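Local coordinates for repeat Five Residue (Rfr) protein or pentapeptide repeat protein (Cyanothece, PDB 2O6W) that is of unknown function but folds as a pentapeptide-repeat right-handed beta helix, its chain wound into stacked coils, at residues L9-L20 against K54-N62; L20-G31 against N62-L73. One frame throughout, in Å; residues are numbered along the deposited sequence.

Contact 1. Residues L9-L20 against K54-N62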
loop_
_atom_site.group_PDB
_atom_site.type_symbol
_atom_site.label_atom_id
_atom_site.label_comp_id
_atom_site.label_asym_id
_atom_site.label_seq_id
_atom_site.Cartn_x
_atom_site.Cartn_y
_atom_site.Cartn_z
ATOM N N LEU A 9 2.766 4.980 -13.671
ATOM C CA LEU A 9 2.134 5.206 -12.377
ATOM C C LEU A 9 1.385 6.527 -12.301
ATOM O O LEU A 9 0.242 6.579 -11.850
ATOM C CB LEU A 9 3.172 5.187 -11.258
ATOM C CG LEU A 9 3.303 3.946 -10.389
ATOM C CD1 LEU A 9 4.407 4.210 -9.391
ATOM C CD2 LEU A 9 1.990 3.631 -9.669
ATOM N N GLU A 10 2.042 7.594 -12.731
ATOM C CA GLU A 10 1.448 8.918 -12.690
ATOM C C GLU A 10 0.317 9.092 -13.696
ATOM O O GLU A 10 -0.727 9.652 -13.367
ATOM C CB GLU A 10 2.525 9.976 -12.938
ATOM C CG GLU A 10 2.046 11.412 -12.789
ATOM C CD GLU A 10 1.751 11.794 -11.349
ATOM O OE1 GLU A 10 1.368 12.963 -11.111
ATOM O OE2 GLU A 10 1.904 10.931 -10.455
ATOM N N LEU A 11 0.517 8.602 -14.913
ATOM C CA LEU A 11 -0.486 8.748 -15.958
ATOM C C LEU A 11 -1.483 7.599 -16.096
ATOM O O LEU A 11 -2.693 7.820 -16.054
ATOM C CB LEU A 11 0.203 8.969 -17.303
ATOM C CG LEU A 11 -0.743 9.180 -18.488
ATOM C CD1 LEU A 11 -1.404 10.552 -18.377
ATOM C CD2 LEU A 11 0.033 9.066 -19.788
ATOM N N GLU A 12 -0.974 6.384 -16.275
ATOM C CA GLU A 12 -1.813 5.202 -16.443
ATOM C C GLU A 12 -2.387 4.663 -15.138
ATOM O O GLU A 12 -3.233 3.769 -15.156
ATOM C CB GLU A 12 -1.019 4.082 -17.116
ATOM C CG GLU A 12 -0.423 4.446 -18.461
ATOM C CD GLU A 12 -1.452 5.006 -19.410
ATOM O OE1 GLU A 12 -2.513 4.360 -19.585
ATOM O OE2 GLU A 12 -1.194 6.089 -19.985
ATOM N N ARG A 13 -1.915 5.185 -14.009
ATOM C CA ARG A 13 -2.393 4.736 -12.700
ATOM C C ARG A 13 -2.185 3.238 -12.524
ATOM O O ARG A 13 -3.057 2.552 -11.996
ATOM C CB ARG A 13 -3.883 5.027 -12.542
ATOM C CG ARG A 13 -4.282 6.443 -12.847
ATOM C CD ARG A 13 -4.288 7.262 -11.605
ATOM N NE ARG A 13 -5.268 6.759 -10.650
ATOM C CZ ARG A 13 -5.372 7.211 -9.406
ATOM N NH1 ARG A 13 -6.281 6.711 -8.585
ATOM N NH2 ARG A 13 -4.551 8.163 -8.981
ATOM N N GLU A 14 -1.046 2.728 -12.978
ATOM C CA GLU A 14 -0.757 1.305 -12.843
ATOM C C GLU A 14 0.727 1.016 -13.015
ATOM O O GLU A 14 1.498 1.872 -13.443
ATOM C CB GLU A 14 -1.551 0.492 -13.873
ATOM C CG GLU A 14 -1.094 0.690 -15.323
ATOM C CD GLU A 14 0.105 -0.176 -15.707
ATOM O OE1 GLU A 14 0.863 0.223 -16.621
ATOM O OE2 GLU A 14 0.279 -1.260 -15.109
ATOM N N CYS A 15 1.111 -0.203 -12.662
ATOM C CA CYS A 15 2.481 -0.667 -12.793
ATOM C C CYS A 15 2.516 -2.143 -12.416
ATOM O O CYS A 15 3.324 -2.577 -11.599
ATOM C CB CYS A 15 3.422 0.132 -11.892
ATOM S SG CYS A 15 5.043 0.421 -12.678
ATOM N N VAL A 16 1.613 -2.904 -13.027
ATOM C CA VAL A 16 1.499 -4.335 -12.787
ATOM C C VAL A 16 2.819 -5.045 -13.077
ATOM O O VAL A 16 3.429 -4.833 -14.126
ATOM C CB VAL A 16 0.376 -4.948 -13.675
ATOM C CG1 VAL A 16 0.282 -6.457 -13.461
ATOM C CG2 VAL A 16 -0.959 -4.289 -13.346
ATOM N N GLY A 17 3.257 -5.875 -12.133
ATOM C CA GLY A 17 4.489 -6.628 -12.292
ATOM C C GLY A 17 5.782 -5.831 -12.339
ATOM O O GLY A 17 6.845 -6.411 -12.534
ATOM N N CYS A 18 5.705 -4.515 -12.166
ATOM C CA CYS A 18 6.900 -3.677 -12.203
ATOM C C CYS A 18 7.877 -4.048 -11.086
ATOM O O CYS A 18 7.486 -4.592 -10.054
ATOM C CB CYS A 18 6.528 -2.189 -12.050
ATOM S SG CYS A 18 5.572 -1.416 -13.409
ATOM N N ASN A 19 9.152 -3.762 -11.312
ATOM C CA ASN A 19 10.176 -4.005 -10.315
ATOM C C ASN A 19 10.524 -2.648 -9.731
ATOM O O ASN A 19 11.211 -1.845 -10.362
ATOM C CB ASN A 19 11.398 -4.668 -10.948
ATOM C CG ASN A 19 11.163 -6.144 -11.239
ATOM O OD1 ASN A 19 10.871 -6.926 -10.325
ATOM N ND2 ASN A 19 11.277 -6.532 -12.511
ATOM N N LEU A 20 10.024 -2.397 -8.527
ATOM C CA LEU A 20 10.237 -1.131 -7.845
ATOM C C LEU A 20 10.937 -1.329 -6.512
ATOM O O LEU A 20 10.698 -0.583 -5.563
ATOM C CB LEU A 20 8.886 -0.451 -7.616
ATOM C CG LEU A 20 8.033 -0.259 -8.872
ATOM C CD1 LEU A 20 6.599 0.075 -8.490
ATOM C CD2 LEU A 20 8.643 0.837 -9.730
ATOM N N LYS A 54 -10.064 5.708 -11.187
ATOM C CA LYS A 54 -9.705 4.305 -11.006
ATOM C C LYS A 54 -8.597 4.127 -9.979
ATOM O O LYS A 54 -7.728 4.985 -9.821
ATOM C CB LYS A 54 -9.258 3.678 -12.336
ATOM C CG LYS A 54 -8.081 4.387 -13.001
ATOM C CD LYS A 54 -7.364 3.496 -14.019
ATOM C CE LYS A 54 -6.609 2.353 -13.327
ATOM N NZ LYS A 54 -5.864 1.457 -14.272
ATOM N N PRO A 55 -8.622 3.001 -9.257
ATOM C CA PRO A 55 -7.603 2.714 -8.245
ATOM C C PRO A 55 -6.284 2.298 -8.904
ATOM O O PRO A 55 -6.284 1.635 -9.938
ATOM C CB PRO A 55 -8.239 1.588 -7.433
ATOM C CG PRO A 55 -9.044 0.863 -8.454
ATOM C CD PRO A 55 -9.682 1.978 -9.242
ATOM N N VAL A 56 -5.167 2.706 -8.310
ATOM C CA VAL A 56 -3.860 2.364 -8.852
ATOM C C VAL A 56 -3.680 0.849 -8.792
ATOM O O VAL A 56 -3.951 0.222 -7.768
ATOM C CB VAL A 56 -2.744 3.072 -8.063
ATOM C CG1 VAL A 56 -1.381 2.644 -8.572
ATOM C CG2 VAL A 56 -2.909 4.583 -8.194
ATOM N N ASP A 57 -3.232 0.263 -9.895
ATOM C CA ASP A 57 -3.051 -1.180 -9.963
ATOM C C ASP A 57 -1.578 -1.590 -9.876
ATOM O O ASP A 57 -0.791 -1.347 -10.799
ATOM C CB ASP A 57 -3.663 -1.715 -11.258
ATOM C CG ASP A 57 -3.928 -3.198 -11.203
ATOM O OD1 ASP A 57 -3.105 -3.931 -10.611
ATOM O OD2 ASP A 57 -4.956 -3.648 -11.769
ATOM N N LEU A 58 -1.218 -2.224 -8.766
ATOM C CA LEU A 58 0.150 -2.672 -8.544
ATOM C C LEU A 58 0.217 -4.182 -8.316
ATOM O O LEU A 58 1.024 -4.672 -7.520
ATOM C CB LEU A 58 0.758 -1.915 -7.354
ATOM C CG LEU A 58 1.063 -0.423 -7.585
ATOM C CD1 LEU A 58 1.393 0.264 -6.266
ATOM C CD2 LEU A 58 2.230 -0.287 -8.558
ATOM N N THR A 59 -0.640 -4.904 -9.031
ATOM C CA THR A 59 -0.711 -6.358 -8.958
ATOM C C THR A 59 0.639 -6.953 -9.301
ATOM O O THR A 59 1.278 -6.540 -10.273
ATOM C CB THR A 59 -1.734 -6.928 -9.974
ATOM O OG1 THR A 59 -3.049 -6.472 -9.641
ATOM C CG2 THR A 59 -1.699 -8.458 -9.978
ATOM N N ARG A 60 1.049 -7.936 -8.504
ATOM C CA ARG A 60 2.315 -8.639 -8.680
ATOM C C ARG A 60 3.552 -7.738 -8.708
ATOM O O ARG A 60 4.625 -8.166 -9.134
ATOM C CB ARG A 60 2.271 -9.490 -9.953
ATOM C CG ARG A 60 1.209 -10.605 -9.949
ATOM C CD ARG A 60 1.342 -11.514 -11.176
ATOM N NE ARG A 60 1.344 -10.738 -12.415
ATOM C CZ ARG A 60 0.246 -10.278 -13.010
ATOM N NH1 ARG A 60 -0.949 -10.523 -12.484
ATOM N NH2 ARG A 60 0.347 -9.557 -14.118
ATOM N N ALA A 61 3.412 -6.494 -8.260
ATOM C CA ALA A 61 4.550 -5.582 -8.247
ATOM C C ALA A 61 5.500 -5.938 -7.103
ATOM O O ALA A 61 5.089 -6.517 -6.097
ATOM C CB ALA A 61 4.074 -4.143 -8.100
ATOM N N ASN A 62 6.774 -5.603 -7.266
ATOM C CA ASN A 62 7.754 -5.866 -6.226
ATOM C C ASN A 62 8.178 -4.511 -5.664
ATOM O O ASN A 62 8.800 -3.713 -6.359
ATOM C CB ASN A 62 8.977 -6.595 -6.780
ATOM C CG ASN A 62 9.858 -7.175 -5.677
ATOM O OD1 ASN A 62 10.050 -6.562 -4.622
ATOM N ND2 ASN A 62 10.412 -8.351 -5.924
#
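The guanidinium of Arg13 has CG2 of Val56 over the centre of one face, 3.8 Å above its plane, while the backbone carbonyl of Lys54 sits at its edge. From that edge two N-H groups point at the carbonyl oxygen: Arg13 NH1 meets Lys54 O at 2.6 Å, with the oxygen 3° out of the guanidinium plane, and NE adds a weak bond to the same oxygen. Bends at chi2 and chi3 (-93° and -62°) fold the arginine back to this carbonyl, and on the way its CB passes Lys54 CE. A leucine in place of Arg13 would probably leave Lys54 O without both N-H partners and deprive Val56 CG2 of the flat surface it rests on. Farther along, the backbones are joined by Asp57 N to Arg13 O (3.1 Å), Cys15 N to Asp57 O, Gly17 N to Thr59 O (2.8 Å) and Asn62 N to Cys18 O (3.0 Å), the run ending with Leu20 N on Asn62 O. Two type II turns, Cys15-Cys18 and Leu58-Ala61, stack here, the first also closed by the Cys15-Cys18 disulfide. Val16 CG2 comes down beside Asp57 OD1 at 3.5 Å; that oxygen takes Thr59 N in an Asx turn and Thr59 OG1 on its syn side, so the carboxylate is held from within its own coil. On the inward side Leu58 CD2 lies 3.6 Å from Cys15 CB. Helix 2-10 packs on the coil of 14-20, and from its end Leu9 CD2 meets Val56 CG1 and Leu58 CD2, crossing each side chain at about a right angle; Glu14 forms a salt bridge to Arg8, Cys15 and Cys18 rest on Asn5, and the backbones of Val56 and Leu58 bond to Ile77 in the next coil.

Contact 2. Residues L20-G31 against N62-L73; sequences LEGVNLPRENFG and NLSNANLYQSDL
Gln70 OE1 is gripped side-on by two nitrogens of Arg27: NE at 2.8 Å, nearly in line with the amide C=O, and NH2 at 3.1 Å, with the oxygen lying in the guanidinium plane. The arginine chain runs extended from CG to NE beside the glutamine, pointing the same way, with the two flat groups 38° apart; Gln70 NE2 turns to Glu90 in the following coil. Ser71 OG is the other polar hub. It accepts Glu28 N at 2.9 Å in a nearly straight bond (170°) and gives a weak bond to Leu25 O, which ties both sides of the bend at Pro26 and Arg27 to a single hydroxyl. Asn24 and Asn67 also lie side by side, and Asn67 ND2 donates to Asn24 OD1 at 2.9 Å; Asn67 has its CG anti to the backbone N (chi1 178°), which also brings its OD1 to Tyr69 N in an Asx turn, the N-H lying above the carbonyl plane. Pro26 CB rests against Asn67 ND2 at 3.5 Å. Backbone bonds run the length of the contact, among them Gly22 N to Ser64 O, Asn67 N to Val23 O, Arg27 N to Tyr69 O (2.7 Å) and Asp72 N to Glu28 O, and a water joins Glu28 O to Gln70 O. The inward side is mostly apolar: Leu63 CD2 packs on Leu20 CB, Leu68 CD2 on Leu25 CB, and Leu73 CD2 meets the edge of the Phe30 ring at CD1, 3.8 Å away. These leucines and the phenylalanine mark central positions of pentapeptide repeats, filling the beta-helix interior. The chemistry is thus divided by side: hydrocarbon inside, apart from the buried, bonded Ser71 hydroxyl, and outside an amide pair and a guanidinium-amide pair that add side-chain bonds to a register already held by the backbone.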
loop_
_atom_site.group_PDB
_atom_site.type_symbol
_atom_site.label_atom_id
_atom_site.label_comp_id
_atom_site.label_asym_id
_atom_site.label_seq_id
_atom_site.Cartn_x
_atom_site.Cartn_y
_atom_site.Cartn_z
ATOM N N LEU A 20 10.024 -2.397 -8.527
ATOM C CA LEU A 20 10.237 -1.131 -7.845
ATOM C C LEU A 20 10.937 -1.329 -6.512
ATOM O O LEU A 20 10.698 -0.583 -5.563
ATOM C CB LEU A 20 8.886 -0.451 -7.616
ATOM C CG LEU A 20 8.033 -0.259 -8.872
ATOM C CD1 LEU A 20 6.599 0.075 -8.490
ATOM C CD2 LEU A 20 8.643 0.837 -9.730
ATOM N N GLU A 21 11.803 -2.330 -6.441
ATOM C CA GLU A 21 12.527 -2.628 -5.210
ATOM C C GLU A 21 13.373 -1.449 -4.726
ATOM O O GLU A 21 14.125 -0.861 -5.493
ATOM C CB GLU A 21 13.455 -3.832 -5.407
ATOM C CG GLU A 21 12.858 -5.045 -6.124
ATOM C CD GLU A 21 12.701 -4.851 -7.643
ATOM O OE1 GLU A 21 13.385 -3.977 -8.235
ATOM O OE2 GLU A 21 11.898 -5.600 -8.246
ATOM N N GLY A 22 13.247 -1.113 -3.450
ATOM C CA GLY A 22 14.033 -0.035 -2.890
ATOM C C GLY A 22 13.755 1.390 -3.332
ATOM O O GLY A 22 14.530 2.283 -2.981
ATOM N N VAL A 23 12.681 1.636 -4.081
ATOM C CA VAL A 23 12.402 3.007 -4.502
ATOM C C VAL A 23 12.009 3.870 -3.312
ATOM O O VAL A 23 11.511 3.372 -2.298
ATOM C CB VAL A 23 11.260 3.115 -5.552
ATOM C CG1 VAL A 23 11.668 2.426 -6.839
ATOM C CG2 VAL A 23 9.964 2.544 -4.990
ATOM N N ASN A 24 12.243 5.169 -3.446
ATOM C CA ASN A 24 11.918 6.123 -2.398
ATOM C C ASN A 24 10.731 6.974 -2.843
ATOM O O ASN A 24 10.894 7.973 -3.544
ATOM C CB ASN A 24 13.125 7.021 -2.117
ATOM C CG ASN A 24 12.970 7.822 -0.841
ATOM O OD1 ASN A 24 12.693 7.261 0.220
ATOM N ND2 ASN A 24 13.157 9.136 -0.930
ATOM N N LEU A 25 9.533 6.565 -2.443
ATOM C CA LEU A 25 8.329 7.300 -2.803
ATOM C C LEU A 25 7.498 7.678 -1.577
ATOM O O LEU A 25 6.315 7.360 -1.493
ATOM C CB LEU A 25 7.488 6.480 -3.786
ATOM C CG LEU A 25 8.151 6.256 -5.150
ATOM C CD1 LEU A 25 7.243 5.420 -6.044
ATOM C CD2 LEU A 25 8.443 7.603 -5.812
ATOM N N PRO A 26 8.122 8.349 -0.593
ATOM C CA PRO A 26 7.352 8.729 0.593
ATOM C C PRO A 26 6.439 9.919 0.320
ATOM O O PRO A 26 6.680 10.716 -0.595
ATOM C CB PRO A 26 8.438 9.063 1.615
ATOM C CG PRO A 26 9.524 9.650 0.759
ATOM C CD PRO A 26 9.550 8.689 -0.421
ATOM N N ARG A 27 5.382 10.019 1.118
ATOM C CA ARG A 27 4.428 11.107 1.007
ATOM C C ARG A 27 3.838 11.309 -0.381
ATOM O O ARG A 27 3.659 12.440 -0.816
ATOM C CB ARG A 27 5.089 12.400 1.486
ATOM C CG ARG A 27 5.342 12.396 2.975
ATOM C CD ARG A 27 6.235 13.532 3.414
ATOM N NE ARG A 27 6.265 13.612 4.867
ATOM C CZ ARG A 27 7.018 14.459 5.556
ATOM N NH1 ARG A 27 7.817 15.307 4.915
ATOM N NH2 ARG A 27 6.953 14.463 6.885
ATOM N N GLU A 28 3.546 10.222 -1.084
ATOM C CA GLU A 28 2.945 10.344 -2.409
ATOM C C GLU A 28 1.451 10.024 -2.312
ATOM O O GLU A 28 0.971 9.498 -1.303
ATOM C CB GLU A 28 3.623 9.400 -3.405
ATOM C CG GLU A 28 5.086 9.732 -3.709
ATOM C CD GLU A 28 5.273 11.019 -4.516
ATOM O OE1 GLU A 28 6.440 11.427 -4.724
ATOM O OE2 GLU A 28 4.264 11.619 -4.950
ATOM N N ASN A 29 0.707 10.356 -3.355
ATOM C CA ASN A 29 -0.717 10.086 -3.349
ATOM C C ASN A 29 -1.105 9.124 -4.469
ATOM O O ASN A 29 -1.254 9.520 -5.619
ATOM C CB ASN A 29 -1.497 11.394 -3.469
ATOM C CG ASN A 29 -2.994 11.173 -3.587
ATOM O OD1 ASN A 29 -3.514 10.120 -3.204
ATOM N ND2 ASN A 29 -3.703 12.174 -4.111
ATOM N N PHE A 30 -1.254 7.853 -4.112
ATOM C CA PHE A 30 -1.644 6.817 -5.057
ATOM C C PHE A 30 -3.010 6.283 -4.646
ATOM O O PHE A 30 -3.324 5.128 -4.911
ATOM C CB PHE A 30 -0.651 5.652 -5.027
ATOM C CG PHE A 30 0.744 6.017 -5.432
ATOM C CD1 PHE A 30 1.811 5.779 -4.570
ATOM C CD2 PHE A 30 1.000 6.582 -6.675
ATOM C CE1 PHE A 30 3.116 6.095 -4.942
ATOM C CE2 PHE A 30 2.302 6.902 -7.060
ATOM C CZ PHE A 30 3.363 6.660 -6.189
ATOM N N GLY A 31 -3.814 7.111 -3.988
ATOM C CA GLY A 31 -5.120 6.657 -3.544
ATOM C C GLY A 31 -6.311 7.265 -4.262
ATOM O O GLY A 31 -6.152 8.059 -5.190
ATOM N N ASN A 62 6.774 -5.603 -7.266
ATOM C CA ASN A 62 7.754 -5.866 -6.226
ATOM C C ASN A 62 8.178 -4.511 -5.664
ATOM O O ASN A 62 8.800 -3.713 -6.359
ATOM C CB ASN A 62 8.977 -6.595 -6.780
ATOM C CG ASN A 62 9.858 -7.175 -5.677
ATOM O OD1 ASN A 62 10.050 -6.562 -4.622
ATOM N ND2 ASN A 62 10.412 -8.351 -5.924
ATOM N N LEU A 63 7.829 -4.268 -4.405
ATOM C CA LEU A 63 8.148 -3.025 -3.735
ATOM C C LEU A 63 9.031 -3.269 -2.516
ATOM O O LEU A 63 9.157 -2.411 -1.641
ATOM C CB LEU A 63 6.853 -2.323 -3.317
ATOM C CG LEU A 63 6.093 -1.591 -4.429
ATOM C CD1 LEU A 63 4.609 -1.489 -4.093
ATOM C CD2 LEU A 63 6.697 -0.214 -4.611
ATOM N N SER A 64 9.642 -4.448 -2.467
ATOM C CA SER A 64 10.518 -4.840 -1.360
ATOM C C SER A 64 11.522 -3.762 -0.937
ATOM O O SER A 64 12.235 -3.209 -1.766
ATOM C CB SER A 64 11.284 -6.112 -1.736
ATOM O OG SER A 64 10.395 -7.208 -1.895
ATOM N N ASN A 65 11.563 -3.460 0.355
ATOM C CA ASN A 65 12.506 -2.477 0.870
ATOM C C ASN A 65 12.269 -1.075 0.330
ATOM O O ASN A 65 13.128 -0.199 0.460
ATOM C CB ASN A 65 13.935 -2.915 0.533
ATOM C CG ASN A 65 14.303 -4.235 1.179
ATOM O OD1 ASN A 65 14.542 -4.301 2.387
ATOM N ND2 ASN A 65 14.328 -5.296 0.388
ATOM N N ALA A 66 11.116 -0.856 -0.292
ATOM C CA ALA A 66 10.809 0.471 -0.817
ATOM C C ALA A 66 10.298 1.329 0.330
ATOM O O ALA A 66 9.853 0.804 1.344
ATOM C CB ALA A 66 9.759 0.382 -1.904
ATOM N N ASN A 67 10.380 2.643 0.176
ATOM C CA ASN A 67 9.900 3.551 1.207
ATOM C C ASN A 67 8.624 4.272 0.777
ATOM O O ASN A 67 8.642 5.101 -0.142
ATOM C CB ASN A 67 10.969 4.589 1.560
ATOM C CG ASN A 67 10.480 5.578 2.600
ATOM O OD1 ASN A 67 9.657 5.229 3.452
ATOM N ND2 ASN A 67 10.988 6.804 2.551
ATOM N N LEU A 68 7.518 3.958 1.444
ATOM C CA LEU A 68 6.232 4.583 1.128
ATOM C C LEU A 68 5.678 5.349 2.326
ATOM O O LEU A 68 4.483 5.632 2.403
ATOM C CB LEU A 68 5.236 3.514 0.678
ATOM C CG LEU A 68 5.680 2.795 -0.602
ATOM C CD1 LEU A 68 4.822 1.562 -0.859
ATOM C CD2 LEU A 68 5.593 3.766 -1.763
ATOM N N TYR A 69 6.571 5.688 3.251
ATOM C CA TYR A 69 6.216 6.426 4.461
ATOM C C TYR A 69 5.208 7.553 4.207
ATOM O O TYR A 69 5.410 8.391 3.332
ATOM C CB TYR A 69 7.481 7.001 5.106
ATOM C CG TYR A 69 7.212 7.824 6.339
ATOM C CD1 TYR A 69 6.672 7.244 7.482
ATOM C CD2 TYR A 69 7.485 9.191 6.360
ATOM C CE1 TYR A 69 6.407 8.006 8.616
ATOM C CE2 TYR A 69 7.225 9.960 7.486
ATOM C CZ TYR A 69 6.686 9.364 8.611
ATOM O OH TYR A 69 6.425 10.126 9.730
ATOM N N GLN A 70 4.126 7.545 4.984
ATOM C CA GLN A 70 3.058 8.543 4.900
ATOM C C GLN A 70 2.406 8.714 3.539
ATOM O O GLN A 70 1.853 9.765 3.253
ATOM C CB GLN A 70 3.563 9.907 5.372
ATOM C CG GLN A 70 3.861 9.975 6.847
ATOM C CD GLN A 70 4.082 11.400 7.322
ATOM O OE1 GLN A 70 4.854 12.154 6.728
ATOM N NE2 GLN A 70 3.410 11.774 8.404
ATOM N N SER A 71 2.474 7.691 2.698
ATOM C CA SER A 71 1.864 7.764 1.378
ATOM C C SER A 71 0.390 7.349 1.427
ATOM O O SER A 71 -0.012 6.540 2.267
ATOM C CB SER A 71 2.613 6.856 0.403
ATOM O OG SER A 71 3.788 7.483 -0.083
ATOM N N ASP A 72 -0.419 7.916 0.540
ATOM C CA ASP A 72 -1.833 7.565 0.476
ATOM C C ASP A 72 -1.933 6.414 -0.530
ATOM O O ASP A 72 -1.541 6.556 -1.690
ATOM C CB ASP A 72 -2.672 8.757 -0.017
ATOM C CG ASP A 72 -4.184 8.504 0.078
ATOM O OD1 ASP A 72 -4.626 7.340 -0.108
ATOM O OD2 ASP A 72 -4.939 9.479 0.318
ATOM N N LEU A 73 -2.456 5.279 -0.077
ATOM C CA LEU A 73 -2.606 4.105 -0.926
ATOM C C LEU A 73 -4.047 3.597 -0.847
ATOM O O LEU A 73 -4.315 2.413 -1.066
ATOM C CB LEU A 73 -1.644 2.999 -0.462
ATOM C CG LEU A 73 -0.171 3.413 -0.305
ATOM C CD1 LEU A 73 0.656 2.261 0.263
ATOM C CD2 LEU A 73 0.373 3.852 -1.647
HETATM O O HOH W 1 -0.022 11.183 1.237
HETATM O O HOH W 2 -6.113 9.810 -2.177
#

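Overall arrangement
Contacts 1 and 2 are successive parts of the same pairing: residues 13-31, following the helix, form a coil laid over 54-73, and the two contacts share Leu20 and Asn62, where one runs into the other. Their centres lie 11 Å apart. Both are partly buried, with inward leucines and outer polar groups, and Leu58 CD1 approaches Leu63 CD1 at 4.3 Å to continue the interior between them. Helix 2-10 packs against both, but contact 1, farther from the chain centre, includes its end; backbone bonds chiefly join it, with one arginine on a main-chain carbonyl and a disulfide closing a turn within 9-20. Contact 2 buries more surface and adds side-chain pairs and a bridging water to its backbone bonds.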